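Local coordinates for protein 4-oxalocrotonate tautomerase family enzyme (PDB 6VVM) that belongs to the tautomerase superfamily, a fused-type member whose chain carries two consecutive tautomerase units and assembles as a trimer, at residues 62-67 and 82-87. Sequence-based numbering, arbitrary orientation.
Sequences PVIIAI and AHLSET
I64 and A66, two residues apart on the strand, both turn their side chains to the helix and share one partner there, L84. On I64 the branch that touches is CG2, which lies 4.1 Å from L84 CD1. With CG1 beside the backbone N (chi1 -54°), the CG2 methyl falls anti to the N and beside the carbonyl carbon, on the side of the residue leading on to A66, while CG1 carries CD1 away from L84 CD1. The two side chains run at a slant to each other, methyl against methyl. I65 points to the other face of the sheet, where it packs on I65 of the second subunit. A66 then offers only its CB, 4.1 Å from the same L84 CD1, so a single leucine methyl reaches both residues. The second torsion of L84, 178°, puts CD1 anti to CA, so this methyl reaches farther from CA than CD2 does. The contact is small, burying 130 Å² over both sides, and wholly apolar; the CA atoms of I64 and L84 stay 7.7 Å apart. All three residues are buried. S85, next on the helix, is anchored within it by a hydrogen bond from its OG to I81 O. The contact joins the first strand and the helix of the beta-alpha-beta unit formed by 63-69, 74-92 and 100-106, an element of the tautomerase fold. Beside it, I64 also touches V101 of strand 100-106, A66 and L84 both meet L3 of strand 2-8, and L84 leans on T27 of the neighbouring helix 13-31.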
loop_
_atom_site.group_PDB
_atom_site.type_symbol
_atom_site.label_atom_id
_atom_site.label_comp_id
_atom_site.label_asym_id
_atom_site.label_seq_id
_atom_site.Cartn_x
_atom_site.Cartn_y
_atom_site.Cartn_z
ATOM N N PRO A 62 9.587 12.027 -2.979
ATOM C CA PRO A 62 9.174 10.613 -2.942
ATOM C C PRO A 62 8.854 10.016 -1.567
ATOM O O PRO A 62 9.450 10.380 -0.561
ATOM C CB PRO A 62 10.379 9.894 -3.548
ATOM C CG PRO A 62 11.553 10.734 -3.146
ATOM C CD PRO A 62 11.056 12.170 -2.927
ATOM N N VAL A 63 7.904 9.085 -1.557
ATOM C CA VAL A 63 7.567 8.293 -0.380
ATOM C C VAL A 63 7.882 6.840 -0.709
ATOM O O VAL A 63 7.407 6.311 -1.718
ATOM C CB VAL A 63 6.093 8.461 0.018
ATOM C CG1 VAL A 63 5.723 7.473 1.135
ATOM C CG2 VAL A 63 5.824 9.915 0.436
ATOM N N ILE A 64 8.707 6.208 0.113
ATOM C CA ILE A 64 9.100 4.819 -0.102
ATOM C C ILE A 64 8.494 3.978 1.006
ATOM O O ILE A 64 8.737 4.235 2.191
ATOM C CB ILE A 64 10.627 4.649 -0.137
ATOM C CG1 ILE A 64 11.279 5.579 -1.169
ATOM C CG2 ILE A 64 10.958 3.208 -0.468
ATOM C CD1 ILE A 64 11.833 6.909 -0.588
ATOM N N ILE A 65 7.713 2.968 0.627
ATOM C CA ILE A 65 7.234 1.963 1.561
ATOM C C ILE A 65 8.060 0.706 1.357
ATOM O O ILE A 65 8.181 0.213 0.226
ATOM C CB ILE A 65 5.736 1.683 1.360
ATOM C CG1 ILE A 65 4.933 2.970 1.558
ATOM C CG2 ILE A 65 5.260 0.574 2.289
ATOM C CD1 ILE A 65 3.499 2.883 1.054
ATOM N N ALA A 66 8.644 0.206 2.439
ATOM C CA ALA A 66 9.489 -0.983 2.413
ATOM C C ALA A 66 8.862 -2.034 3.309
ATOM O O ALA A 66 8.701 -1.807 4.513
ATOM C CB ALA A 66 10.912 -0.669 2.881
ATOM N N ILE A 67 8.520 -3.177 2.725
ATOM C CA ILE A 67 7.873 -4.270 3.433
ATOM C C ILE A 67 8.884 -5.385 3.649
ATOM O O ILE A 67 9.408 -5.954 2.682
ATOM C CB ILE A 67 6.649 -4.777 2.665
ATOM C CG1 ILE A 67 5.684 -3.604 2.451
ATOM C CG2 ILE A 67 6.003 -5.926 3.427
ATOM C CD1 ILE A 67 4.367 -3.974 1.805
ATOM N N ALA A 82 18.349 5.327 5.721
ATOM C CA ALA A 82 19.367 6.244 5.219
ATOM C C ALA A 82 19.699 5.945 3.761
ATOM O O ALA A 82 19.800 6.860 2.939
ATOM C CB ALA A 82 20.619 6.156 6.092
ATOM N N HIS A 83 19.842 4.663 3.421
ATOM C CA HIS A 83 20.254 4.278 2.073
ATOM C C HIS A 83 19.141 4.486 1.058
ATOM O O HIS A 83 19.396 4.954 -0.055
ATOM C CB HIS A 83 20.703 2.816 2.056
ATOM C CG HIS A 83 22.119 2.601 2.507
ATOM N ND1 HIS A 83 23.160 2.407 1.622
ATOM C CD2 HIS A 83 22.657 2.507 3.747
ATOM C CE1 HIS A 83 24.280 2.214 2.300
ATOM N NE2 HIS A 83 24.001 2.264 3.591
ATOM N N LEU A 84 17.906 4.109 1.396
ATOM C CA LEU A 84 16.811 4.318 0.454
ATOM C C LEU A 84 16.608 5.803 0.203
ATOM O O LEU A 84 16.402 6.225 -0.943
ATOM C CB LEU A 84 15.521 3.668 0.972
ATOM C CG LEU A 84 15.469 2.127 1.103
ATOM C CD1 LEU A 84 14.103 1.672 1.681
ATOM C CD2 LEU A 84 15.729 1.451 -0.234
ATOM N N SER A 85 16.718 6.611 1.263
ATOM C CA SER A 85 16.488 8.050 1.162
ATOM C C SER A 85 17.556 8.698 0.286
ATOM O O SER A 85 17.233 9.404 -0.674
ATOM C CB SER A 85 16.492 8.688 2.554
ATOM O OG SER A 85 15.444 8.192 3.370
ATOM N N GLU A 86 18.839 8.436 0.589
ATOM C CA GLU A 86 19.936 9.016 -0.191
ATOM C C GLU A 86 19.882 8.568 -1.645
ATOM O O GLU A 86 20.096 9.378 -2.551
ATOM C CB GLU A 86 21.286 8.643 0.426
ATOM C CG GLU A 86 22.480 8.938 -0.495
ATOM C CD GLU A 86 22.658 10.430 -0.745
ATOM O OE1 GLU A 86 22.255 11.232 0.124
ATOM O OE2 GLU A 86 23.188 10.810 -1.814
ATOM N N THR A 87 19.582 7.282 -1.883
ATOM C CA THR A 87 19.469 6.771 -3.251
ATOM C C THR A 87 18.334 7.461 -3.997
ATOM O O THR A 87 18.497 7.908 -5.141
ATOM C CB THR A 87 19.226 5.258 -3.242
ATOM O OG1 THR A 87 20.392 4.562 -2.764
ATOM C CG2 THR A 87 18.902 4.779 -4.652
#